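Local coordinates for protein probable oxidoreductase (Mycobacterium abscessus, PDB 4EYE) that probably works as a nucleotide-dependent oxidoreductase of the quinone oxidoreductase branch of the medium-chain dehydrogenase/reductase family, at residues A[167-172]-A[333-338]; A[142-147]-A[173-178]; A[133-138]-A[311-316]; A[60-65]-A[327-332]. All coordinates share one frame; numbering follows the deposited sequence.

Contact 1: residues A[167-172]-A[333-338]; sequences GAAGGI and KVYGKM
Ala169 meets Tyr335 and Gly336 with both its methyl group and its carbonyl, and it is brought there by a type I beta turn from Gly167 to Gly170, closed by Gly170 N on Gly167 O. Ala169 O takes one hydrogen bond, from Gly336 N, and a weaker C-H...O contact from Tyr335 CA. The hydrogen bond is nearly straight, 2.9 Å from Gly336 N to Ala169 O, with an N-H...O angle of 166° and the donor tilted 22° from the carbonyl plane. Tyr335 CA lies 3.3 Å from the same Ala169 O. Ala169 CB approaches the Tyr335 ring obliquely, 4.2 Å from CD1, and the ring also meets Phe199 of helix 197-203. On the same side of the contact as Tyr335, Val334 O accepts a hydrogen bond from Arg193 NH1.

This turn is the glycine-rich loop between strand 162-165 and helix 171-182, the first beta-alpha unit of the Rossmann fold, where dinucleotide cofactors are bound in relatives. Gly170 sits at the N-cap of that helix. In the first turn, Gly171 CA lies 3.5 Å from Gly336 O in a second C-H...O contact, so the two backbones come together with no side chain between them. Gly336 has positive phi (68°) as its chain turns into strand 337-341. Next along the helix, Ile172 packs on Asn143 and Met147 of helix 143-154.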
loop_
_atom_site.group_PDB
_atom_site.type_symbol
_atom_site.label_atom_id
_atom_site.label_comp_id
_atom_site.label_asym_id
_atom_site.label_seq_id
_atom_site.Cartn_x
_atom_site.Cartn_y
_atom_site.Cartn_z
ATOM N N GLY A 167 -9.582 -5.009 8.308
ATOM C CA GLY A 167 -8.427 -4.112 8.629
ATOM C C GLY A 167 -8.551 -2.757 7.920
ATOM O O GLY A 167 -7.593 -2.232 7.338
ATOM N N ALA A 168 -9.773 -2.244 7.910
ATOM C CA ALA A 168 -10.217 -1.299 6.889
ATOM C C ALA A 168 -9.544 0.072 6.992
ATOM O O ALA A 168 -9.418 0.731 5.985
ATOM C CB ALA A 168 -11.721 -1.148 6.945
ATOM N N ALA A 169 -9.098 0.462 8.184
ATOM C CA ALA A 169 -8.391 1.771 8.378
ATOM C C ALA A 169 -6.875 1.753 8.032
ATOM O O ALA A 169 -6.232 2.777 8.057
ATOM C CB ALA A 169 -8.558 2.257 9.839
ATOM N N GLY A 170 -6.304 0.574 7.778
ATOM C CA GLY A 170 -4.901 0.466 7.480
ATOM C C GLY A 170 -4.645 0.888 6.023
ATOM O O GLY A 170 -5.555 1.323 5.326
ATOM N N GLY A 171 -3.391 0.784 5.585
ATOM C CA GLY A 171 -3.008 1.269 4.242
ATOM C C GLY A 171 -3.725 0.505 3.142
ATOM O O GLY A 171 -4.372 1.067 2.276
ATOM N N ILE A 172 -3.651 -0.812 3.233
ATOM C CA ILE A 172 -4.260 -1.660 2.257
ATOM C C ILE A 172 -5.772 -1.548 2.288
ATOM O O ILE A 172 -6.401 -1.385 1.266
ATOM C CB ILE A 172 -3.820 -3.114 2.461
ATOM C CG1 ILE A 172 -2.355 -3.233 2.095
ATOM C CG2 ILE A 172 -4.682 -4.001 1.551
ATOM C CD1 ILE A 172 -2.176 -3.307 0.570
ATOM N N LYS A 333 -0.990 3.432 15.254
ATOM C CA LYS A 333 -1.584 4.765 15.235
ATOM C C LYS A 333 -1.954 5.325 13.837
ATOM O O LYS A 333 -2.584 6.353 13.764
ATOM C CB LYS A 333 -0.659 5.737 15.970
ATOM C CG LYS A 333 -0.378 5.286 17.404
ATOM C CD LYS A 333 0.529 6.260 18.148
ATOM C CE LYS A 333 0.591 5.934 19.643
ATOM N NZ LYS A 333 1.394 6.974 20.307
ATOM N N VAL A 334 -1.592 4.640 12.748
ATOM C CA VAL A 334 -1.726 5.202 11.399
ATOM C C VAL A 334 -2.990 4.745 10.690
ATOM O O VAL A 334 -3.206 3.551 10.488
ATOM C CB VAL A 334 -0.511 4.833 10.500
ATOM C CG1 VAL A 334 -0.700 5.344 9.061
ATOM C CG2 VAL A 334 0.757 5.375 11.122
ATOM N N TYR A 335 -3.804 5.724 10.294
ATOM C CA TYR A 335 -4.941 5.502 9.426
ATOM C C TYR A 335 -4.532 5.924 8.019
ATOM O O TYR A 335 -3.911 6.945 7.823
ATOM C CB TYR A 335 -6.176 6.295 9.878
ATOM C CG TYR A 335 -6.659 6.083 11.309
ATOM C CD1 TYR A 335 -6.229 5.006 12.085
ATOM C CD2 TYR A 335 -7.523 6.993 11.885
ATOM C CE1 TYR A 335 -6.645 4.854 13.419
ATOM C CE2 TYR A 335 -7.965 6.859 13.195
ATOM C CZ TYR A 335 -7.530 5.780 13.962
ATOM O OH TYR A 335 -7.966 5.653 15.261
ATOM N N GLY A 336 -4.894 5.142 7.032
ATOM C CA GLY A 336 -4.569 5.479 5.645
ATOM C C GLY A 336 -3.047 5.371 5.490
ATOM O O GLY A 336 -2.444 4.355 5.874
ATOM N N LYS A 337 -2.426 6.418 4.957
ATOM C CA LYS A 337 -1.014 6.393 4.676
ATOM C C LYS A 337 -0.252 7.448 5.506
ATOM O O LYS A 337 -0.679 8.583 5.638
ATOM C CB LYS A 337 -0.792 6.635 3.173
ATOM C CG LYS A 337 0.634 6.341 2.697
ATOM C CD LYS A 337 0.854 4.818 2.622
ATOM C CE LYS A 337 2.267 4.448 2.257
ATOM N NZ LYS A 337 2.408 2.965 2.127
ATOM N N MET A 338 0.925 7.064 5.973
ATOM C CA MET A 338 1.900 7.972 6.542
ATOM C C MET A 338 3.062 8.129 5.549
ATOM O O MET A 338 3.515 7.137 4.972
ATOM C CB MET A 338 2.458 7.375 7.824
ATOM C CG MET A 338 3.772 7.957 8.352
ATOM S SD MET A 338 4.379 7.086 9.858
ATOM C CE MET A 338 3.520 7.907 11.176
#

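Contact 2: residues A[142-147]-A[173-178]; sequences ANYHTM and GTAAIQ
Tyr144 lays one face of its ring squarely over the methyl group of Ala175: Ala175 CB sits 3.4 Å from the ring centroid and only 6° off the ring normal, a close CH-pi contact. The two residues join helix 143-154 to helix 171-182, the first helix of the Rossmann fold, and the short segments approach to 8.6 Å between axes at a crossing angle of -55°. Small residues on helix 171-182 let the larger side chains of the other helix lie close against it. Beyond the ring, the hydroxyl carries on to the next turn. Tyr144 OH donates to Gln178 OE1 at 2.6 Å; the oxygen lies in the ring plane, at its edge, while the amide is turned 71° against the ring. Gln178 NE2 is bonded in turn to the carbonyl of Arg310, so both ends of the amide are used and its rotation is fixed. Thr174 CG2 packs beside the same hydroxyl, with Thr174 OG1 turned back to Gly170 O.

One turn along helix 143-154, Met147 curls over Ala176. Its chain is bent at both chi2 and chi3, which folds the terminal methyl back toward the neighbouring helix. Nearer the start, the backbone joins in: Asn143 O is 3.6 Å from Ala175 CB. The thioether arm finishes with Met147 CE 3.8 Å from Ala176 CB.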
loop_
_atom_site.group_PDB
_atom_site.type_symbol
_atom_site.label_atom_id
_atom_site.label_comp_id
_atom_site.label_asym_id
_atom_site.label_seq_id
_atom_site.Cartn_x
_atom_site.Cartn_y
_atom_site.Cartn_z
ATOM N N ALA A 142 2.585 1.141 -3.323
ATOM C CA ALA A 142 2.372 -0.256 -2.900
ATOM C C ALA A 142 0.885 -0.539 -2.760
ATOM O O ALA A 142 0.380 -1.499 -3.401
ATOM C CB ALA A 142 3.106 -0.599 -1.611
ATOM N N ASN A 143 0.174 0.284 -1.999
ATOM C CA ASN A 143 -1.174 -0.092 -1.628
ATOM C C ASN A 143 -2.233 -0.099 -2.757
ATOM O O ASN A 143 -3.069 -1.016 -2.826
ATOM C CB ASN A 143 -1.700 0.713 -0.421
ATOM C CG ASN A 143 -0.827 0.546 0.843
ATOM O OD1 ASN A 143 -0.062 -0.398 0.937
ATOM N ND2 ASN A 143 -0.941 1.495 1.807
ATOM N N TYR A 144 -2.187 0.894 -3.635
ATOM C CA TYR A 144 -3.214 1.054 -4.673
ATOM C C TYR A 144 -2.973 0.144 -5.853
ATOM O O TYR A 144 -3.954 -0.396 -6.420
ATOM C CB TYR A 144 -3.422 2.553 -5.049
ATOM C CG TYR A 144 -4.122 3.330 -3.919
ATOM C CD1 TYR A 144 -3.473 3.602 -2.702
ATOM C CD2 TYR A 144 -5.445 3.735 -4.037
ATOM C CE1 TYR A 144 -4.089 4.281 -1.683
ATOM C CE2 TYR A 144 -6.086 4.397 -3.003
ATOM C CZ TYR A 144 -5.409 4.700 -1.833
ATOM O OH TYR A 144 -6.082 5.358 -0.798
ATOM N N HIS A 145 -1.708 -0.043 -6.252
ATOM C CA HIS A 145 -1.417 -0.977 -7.326
ATOM C C HIS A 145 -1.722 -2.379 -6.908
ATOM O O HIS A 145 -2.233 -3.143 -7.701
ATOM C CB HIS A 145 0.061 -0.900 -7.789
ATOM C CG HIS A 145 0.336 0.244 -8.674
ATOM N ND1 HIS A 145 0.338 0.137 -10.012
ATOM C CD2 HIS A 145 0.583 1.591 -8.385
ATOM C CE1 HIS A 145 0.558 1.337 -10.534
ATOM N NE2 HIS A 145 0.708 2.215 -9.543
ATOM N N THR A 146 -1.433 -2.725 -5.648
ATOM C CA THR A 146 -1.782 -4.030 -5.116
ATOM C C THR A 146 -3.294 -4.300 -5.194
ATOM O O THR A 146 -3.716 -5.356 -5.654
ATOM C CB THR A 146 -1.317 -4.189 -3.657
ATOM O OG1 THR A 146 0.093 -4.050 -3.601
ATOM C CG2 THR A 146 -1.703 -5.550 -3.097
ATOM N N MET A 147 -4.078 -3.328 -4.751
ATOM C CA MET A 147 -5.520 -3.470 -4.704
ATOM C C MET A 147 -6.179 -3.353 -6.081
ATOM O O MET A 147 -7.133 -4.074 -6.329
ATOM C CB MET A 147 -6.168 -2.566 -3.637
ATOM C CG MET A 147 -5.920 -3.014 -2.172
ATOM S SD MET A 147 -6.298 -4.785 -1.866
ATOM C CE MET A 147 -7.957 -4.915 -2.535
ATOM N N GLY A 173 -6.341 -1.574 3.490
ATOM C CA GLY A 173 -7.774 -1.415 3.656
ATOM C C GLY A 173 -8.331 -0.150 3.029
ATOM O O GLY A 173 -9.358 -0.194 2.380
ATOM N N THR A 174 -7.651 0.988 3.241
ATOM C CA THR A 174 -8.070 2.257 2.690
ATOM C C THR A 174 -8.087 2.271 1.157
ATOM O O THR A 174 -9.093 2.686 0.546
ATOM C CB THR A 174 -7.136 3.389 3.198
ATOM O OG1 THR A 174 -7.237 3.414 4.630
ATOM C CG2 THR A 174 -7.537 4.739 2.633
ATOM N N ALA A 175 -6.998 1.769 0.556
ATOM C CA ALA A 175 -6.962 1.572 -0.877
ATOM C C ALA A 175 -8.079 0.619 -1.333
ATOM O O ALA A 175 -8.717 0.820 -2.365
ATOM C CB ALA A 175 -5.578 1.063 -1.328
ATOM N N ALA A 176 -8.326 -0.396 -0.536
ATOM C CA ALA A 176 -9.347 -1.432 -0.885
ATOM C C ALA A 176 -10.749 -0.805 -0.910
ATOM O O ALA A 176 -11.532 -1.077 -1.829
ATOM C CB ALA A 176 -9.272 -2.582 0.122
ATOM N N ILE A 177 -11.000 0.131 0.012
ATOM C CA ILE A 177 -12.250 0.873 0.027
ATOM C C ILE A 177 -12.373 1.799 -1.195
ATOM O O ILE A 177 -13.396 1.777 -1.895
ATOM C CB ILE A 177 -12.413 1.759 1.296
ATOM C CG1 ILE A 177 -12.474 0.877 2.553
ATOM C CG2 ILE A 177 -13.729 2.578 1.249
ATOM C CD1 ILE A 177 -12.392 1.671 3.837
ATOM N N GLN A 178 -11.372 2.653 -1.410
ATOM C CA GLN A 178 -11.528 3.715 -2.389
ATOM C C GLN A 178 -11.566 3.119 -3.790
ATOM O O GLN A 178 -12.364 3.551 -4.627
ATOM C CB GLN A 178 -10.380 4.725 -2.303
ATOM C CG GLN A 178 -10.361 5.562 -1.042
ATOM C CD GLN A 178 -9.436 6.737 -1.207
ATOM O OE1 GLN A 178 -8.230 6.563 -1.510
ATOM N NE2 GLN A 178 -9.967 7.925 -1.081
#

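Contact 3: residues A[133-138]-A[311-316]; sequences DDAEAV and PPVSAR
A capping box starts helix 134-140, and its Asp133 also holds Arg316 of strand 313-318, a strand of the mixed sheet that also runs through the GroES-like part of the protein. The two oxygens of Asp133 divide the labour. OD1 caps the helix, taking Glu136 N at 2.8 Å almost straight along the C-O axis, while Asp133 N donates to Glu136 OE1, completing the box. OD2 is left for the arginine, which grips it end-on with two nitrogens in a salt bridge. Arg316 NH2 reaches Asp133 OD2 at 2.9 Å and uses the syn lone pair of OD2, and Arg316 NH1 comes at 3.2 Å from well above the carboxylate plane. The oxygen lies in the guanidinium plane, but the two flat groups stand 87° apart. Asp133 can serve both partners because its CG is set between the backbone N and the carbonyl carbon (chi1 74°), holding the carboxylate over the first turn.

Ala135 CB lies against one face of the guanidinium, over its centre and 3.4 Å from Arg316 CZ. Arg316 is extended from CG to NE, and its side chain also touches Val339 and Val341 of strand 337-341. Ala135 CB and Val313 CG2 form an apolar pair at 4.0 Å. Other carbons rest on backbone carbonyls of the helix: Val313 CG2 is 3.7 Å from Ala135 O, and Pro311 CG fits against Glu136 O. One water completes the join, donating to Glu136 OE2 at 2.5 Å and to Pro311 O at 2.8 Å.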
loop_
_atom_site.group_PDB
_atom_site.type_symbol
_atom_site.label_atom_id
_atom_site.label_comp_id
_atom_site.label_asym_id
_atom_site.label_seq_id
_atom_site.Cartn_x
_atom_site.Cartn_y
_atom_site.Cartn_z
ATOM N N ASP A 133 -0.735 15.563 -5.106
ATOM C CA ASP A 133 0.534 15.986 -4.574
ATOM C C ASP A 133 1.458 14.763 -4.334
ATOM O O ASP A 133 1.033 13.634 -4.524
ATOM C CB ASP A 133 0.369 16.881 -3.320
ATOM C CG ASP A 133 -0.031 16.128 -2.076
ATOM O OD1 ASP A 133 0.159 14.888 -1.970
ATOM O OD2 ASP A 133 -0.505 16.801 -1.154
ATOM N N ASP A 134 2.713 15.007 -3.960
ATOM C CA ASP A 134 3.712 13.923 -3.817
ATOM C C ASP A 134 3.391 12.895 -2.734
ATOM O O ASP A 134 3.646 11.724 -2.908
ATOM C CB ASP A 134 5.142 14.489 -3.649
ATOM C CG ASP A 134 5.595 15.197 -4.896
ATOM O OD1 ASP A 134 5.063 14.940 -6.001
ATOM O OD2 ASP A 134 6.492 16.019 -4.814
ATOM N N ALA A 135 2.825 13.334 -1.625
ATOM C CA ALA A 135 2.348 12.388 -0.586
ATOM C C ALA A 135 1.210 11.476 -1.090
ATOM O O ALA A 135 1.195 10.267 -0.864
ATOM C CB ALA A 135 1.904 13.135 0.650
ATOM N N GLU A 136 0.226 12.079 -1.742
ATOM C CA GLU A 136 -0.878 11.314 -2.317
ATOM C C GLU A 136 -0.373 10.360 -3.382
ATOM O O GLU A 136 -0.848 9.219 -3.458
ATOM C CB GLU A 136 -1.947 12.264 -2.883
ATOM C CG GLU A 136 -2.690 13.101 -1.820
ATOM C CD GLU A 136 -3.519 14.242 -2.469
ATOM O OE1 GLU A 136 -3.147 14.757 -3.544
ATOM O OE2 GLU A 136 -4.578 14.526 -1.911
ATOM N N ALA A 137 0.607 10.807 -4.167
ATOM C CA ALA A 137 1.212 9.987 -5.216
ATOM C C ALA A 137 1.978 8.811 -4.611
ATOM O O ALA A 137 1.803 7.645 -5.009
ATOM C CB ALA A 137 2.145 10.800 -6.096
ATOM N N VAL A 138 2.797 9.085 -3.598
ATOM C CA VAL A 138 3.543 7.931 -2.982
ATOM C C VAL A 138 2.575 6.930 -2.397
ATOM O O VAL A 138 2.811 5.686 -2.432
ATOM C CB VAL A 138 4.692 8.363 -2.005
ATOM C CG1 VAL A 138 4.123 8.704 -0.612
ATOM C CG2 VAL A 138 5.789 7.267 -1.935
ATOM N N PRO A 311 -6.068 9.484 -2.418
ATOM C CA PRO A 311 -5.557 8.705 -1.290
ATOM C C PRO A 311 -5.386 9.528 -0.028
ATOM O O PRO A 311 -4.673 10.550 -0.050
ATOM C CB PRO A 311 -4.184 8.223 -1.791
ATOM C CG PRO A 311 -4.310 8.201 -3.274
ATOM C CD PRO A 311 -5.174 9.394 -3.600
ATOM N N PRO A 312 -6.042 9.121 1.073
ATOM C CA PRO A 312 -5.852 9.843 2.357
ATOM C C PRO A 312 -4.450 9.691 2.931
ATOM O O PRO A 312 -3.937 8.583 3.021
ATOM C CB PRO A 312 -6.894 9.229 3.300
ATOM C CG PRO A 312 -7.780 8.380 2.454
ATOM C CD PRO A 312 -7.065 8.070 1.154
ATOM N N VAL A 313 -3.841 10.809 3.275
ATOM C CA VAL A 313 -2.569 10.836 3.930
ATOM C C VAL A 313 -2.737 11.472 5.309
ATOM O O VAL A 313 -3.070 12.652 5.411
ATOM C CB VAL A 313 -1.509 11.624 3.131
ATOM C CG1 VAL A 313 -0.176 11.580 3.890
ATOM C CG2 VAL A 313 -1.336 11.001 1.735
ATOM N N SER A 314 -2.538 10.669 6.357
ATOM C CA SER A 314 -2.947 11.091 7.703
ATOM C C SER A 314 -1.795 11.801 8.445
ATOM O O SER A 314 -2.043 12.604 9.353
ATOM C CB SER A 314 -3.451 9.894 8.493
ATOM O OG SER A 314 -2.445 8.874 8.596
ATOM N N ALA A 315 -0.555 11.539 8.030
ATOM C CA ALA A 315 0.608 12.102 8.647
ATOM C C ALA A 315 1.749 12.293 7.628
ATOM O O ALA A 315 2.009 11.406 6.799
ATOM C CB ALA A 315 1.100 11.199 9.765
ATOM N N ARG A 316 2.441 13.437 7.749
ATOM C CA ARG A 316 3.637 13.710 6.999
ATOM C C ARG A 316 4.693 14.133 8.011
ATOM O O ARG A 316 4.621 15.204 8.591
ATOM C CB ARG A 316 3.401 14.775 5.923
ATOM C CG ARG A 316 2.155 14.558 5.108
ATOM C CD ARG A 316 2.062 15.455 3.904
ATOM N NE ARG A 316 0.748 15.370 3.286
ATOM C CZ ARG A 316 0.461 15.869 2.078
ATOM N NH1 ARG A 316 1.385 16.490 1.391
ATOM N NH2 ARG A 316 -0.752 15.756 1.572
HETATM O O HOH W 1 -5.447 13.252 0.016
#

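Contact 4: residues A[60-65]-A[327-332]; sequences VCFPDY and QDFADG
Phe329 is the residue that the 60-65 segment wraps around, touching Val60, Cys61, Phe62 and Tyr65. Most of the contact is aromatic. Val60 CG1 covers one face of the Phe329 ring in a CH-pi contact, 4.2 Å from the centroid and 28° off the normal, with the two side chains sliding past each other in opposite directions. At the far end of the ring, Phe329 CE1 comes to the edge of the Phe62 ring, 3.9 Å from CD1, and the side chains cross at about a right angle. Tyr65 CB closes in on the same CE1. Phe329 CG is anti to the backbone N (chi1 177°), which carries the ring toward 60-65, where it meets Val60, Phe62 and Tyr65. The Tyr65 ring meets the next residue, Ala330: Tyr65 CE1 is 3.2 Å from Ala330 CB, and Ala330 CA lies over one face of the phenol ring, toward the rim.

These side chains join helix 62-68, in the GroES-like domain of the medium-chain dehydrogenase fold, to the end of helix 322-330, just before the chain turns back into strand 337-341. The backbone at Cys61 and Phe62 also meets the ring, closest at Phe62 N, 3.6 Å from Phe329 CZ.

Hydrogen bonds serve each side separately, and none crosses. At the N-cap, Cys61 N donates to Asp64 OD2 at 2.9 Å from above the carboxylate plane. The other helix closes in a Schellman motif at Gly332, whose N bonds to Phe329 O, while Gln327 NE2 reaches Asp331 OD1 at 3.2 Å.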
loop_
_atom_site.group_PDB
_atom_site.type_symbol
_atom_site.label_atom_id
_atom_site.label_comp_id
_atom_site.label_asym_id
_atom_site.label_seq_id
_atom_site.Cartn_x
_atom_site.Cartn_y
_atom_site.Cartn_z
ATOM N N VAL A 60 5.660 5.060 4.217
ATOM C CA VAL A 60 5.851 4.066 5.268
ATOM C C VAL A 60 4.855 2.926 4.969
ATOM O O VAL A 60 3.624 3.154 4.781
ATOM C CB VAL A 60 5.644 4.701 6.651
ATOM C CG1 VAL A 60 5.781 3.675 7.792
ATOM C CG2 VAL A 60 6.673 5.842 6.832
ATOM N N CYS A 61 5.370 1.715 4.824
ATOM C CA CYS A 61 4.509 0.549 4.629
ATOM C C CYS A 61 4.928 -0.602 5.581
ATOM O O CYS A 61 6.038 -0.582 6.170
ATOM C CB CYS A 61 4.566 0.095 3.184
ATOM S SG CYS A 61 6.137 -0.664 2.676
ATOM N N PHE A 62 4.067 -1.607 5.672
ATOM C CA PHE A 62 4.293 -2.725 6.563
ATOM C C PHE A 62 5.597 -3.471 6.250
ATOM O O PHE A 62 6.330 -3.798 7.162
ATOM C CB PHE A 62 3.073 -3.677 6.590
ATOM C CG PHE A 62 3.076 -4.621 7.773
ATOM C CD1 PHE A 62 2.965 -4.145 9.051
ATOM C CD2 PHE A 62 3.214 -5.981 7.591
ATOM C CE1 PHE A 62 2.997 -5.014 10.155
ATOM C CE2 PHE A 62 3.213 -6.857 8.676
ATOM C CZ PHE A 62 3.110 -6.368 9.959
ATOM N N PRO A 63 5.921 -3.701 4.968
ATOM C CA PRO A 63 7.229 -4.339 4.692
ATOM C C PRO A 63 8.434 -3.577 5.235
ATOM O O PRO A 63 9.366 -4.197 5.767
ATOM C CB PRO A 63 7.272 -4.415 3.169
ATOM C CG PRO A 63 5.823 -4.563 2.778
ATOM C CD PRO A 63 5.070 -3.677 3.765
ATOM N N ASP A 64 8.388 -2.245 5.185
ATOM C CA ASP A 64 9.476 -1.426 5.722
ATOM C C ASP A 64 9.695 -1.766 7.170
ATOM O O ASP A 64 10.813 -2.037 7.615
ATOM C CB ASP A 64 9.223 0.096 5.667
ATOM C CG ASP A 64 8.925 0.628 4.297
ATOM O OD1 ASP A 64 9.440 0.110 3.260
ATOM O OD2 ASP A 64 8.232 1.691 4.254
ATOM N N TYR A 65 8.611 -1.715 7.919
ATOM C CA TYR A 65 8.632 -2.015 9.350
ATOM C C TYR A 65 9.160 -3.444 9.647
ATOM O O TYR A 65 10.027 -3.657 10.509
ATOM C CB TYR A 65 7.209 -1.836 9.888
ATOM C CG TYR A 65 7.017 -2.375 11.287
ATOM C CD1 TYR A 65 7.790 -1.902 12.332
ATOM C CD2 TYR A 65 6.071 -3.349 11.561
ATOM C CE1 TYR A 65 7.633 -2.386 13.610
ATOM C CE2 TYR A 65 5.920 -3.857 12.850
ATOM C CZ TYR A 65 6.729 -3.366 13.867
ATOM O OH TYR A 65 6.602 -3.825 15.158
ATOM N N GLN A 327 7.799 3.980 14.800
ATOM C CA GLN A 327 7.257 3.486 16.084
ATOM C C GLN A 327 5.735 3.705 16.144
ATOM O O GLN A 327 4.984 2.817 16.533
ATOM C CB GLN A 327 7.909 4.225 17.261
ATOM C CG GLN A 327 7.684 3.550 18.632
ATOM C CD GLN A 327 8.225 2.143 18.649
ATOM O OE1 GLN A 327 9.423 1.918 18.509
ATOM N NE2 GLN A 327 7.346 1.186 18.792
ATOM N N ASP A 328 5.288 4.885 15.732
ATOM C CA ASP A 328 3.839 5.157 15.685
ATOM C C ASP A 328 3.127 4.190 14.758
ATOM O O ASP A 328 2.067 3.653 15.088
ATOM C CB ASP A 328 3.603 6.583 15.239
ATOM C CG ASP A 328 4.000 7.597 16.307
ATOM O OD1 ASP A 328 4.260 7.195 17.458
ATOM O OD2 ASP A 328 4.017 8.802 15.979
ATOM N N PHE A 329 3.741 3.931 13.620
ATOM C CA PHE A 329 3.201 2.969 12.678
ATOM C C PHE A 329 3.070 1.570 13.303
ATOM O O PHE A 329 2.046 0.913 13.171
ATOM C CB PHE A 329 4.083 2.907 11.414
ATOM C CG PHE A 329 3.621 1.881 10.431
ATOM C CD1 PHE A 329 4.102 0.571 10.486
ATOM C CD2 PHE A 329 2.676 2.203 9.485
ATOM C CE1 PHE A 329 3.634 -0.382 9.593
ATOM C CE2 PHE A 329 2.210 1.266 8.585
ATOM C CZ PHE A 329 2.686 -0.021 8.629
ATOM N N ALA A 330 4.129 1.127 13.952
ATOM C CA ALA A 330 4.160 -0.163 14.662
ATOM C C ALA A 330 3.148 -0.228 15.829
ATOM O O ALA A 330 2.545 -1.260 16.050
ATOM C CB ALA A 330 5.568 -0.432 15.182
ATOM N N ASP A 331 2.963 0.884 16.528
ATOM C CA ASP A 331 2.015 0.968 17.629
ATOM C C ASP A 331 0.568 1.051 17.144
ATOM O O ASP A 331 -0.332 1.144 17.963
ATOM C CB ASP A 331 2.279 2.203 18.483
ATOM C CG ASP A 331 3.593 2.156 19.205
ATOM O OD1 ASP A 331 4.192 1.092 19.271
ATOM O OD2 ASP A 331 4.055 3.197 19.665
ATOM N N GLY A 332 0.326 1.021 15.827
ATOM C CA GLY A 332 -1.043 1.000 15.301
ATOM C C GLY A 332 -1.747 2.345 15.290
ATOM O O GLY A 332 -2.976 2.411 15.308
#

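In the fold
Contact 2 is the buried one of the set, two helices packed through alanines and a tyrosine, while contacts 1, 3 and 4 are only partly buried. Contacts 1 and 2 share helix 171-182, and Gly171 CA lies 3.2 Å from Asn143 ND2. Contacts 1 and 3 meet at neighbouring strands 337-341 and 313-318, where Ser314 OG is bonded to Tyr335 O. Contact 4 touches contact 1 through Met338 O and Val60 N but stays clear of contact 2, their centres about 17 Å apart. Chemistry follows place: backbone bonding at the glycine loop of contact 1, a salt bridge near the surface in contact 3, ring packing without a bond or charge across it in contact 4.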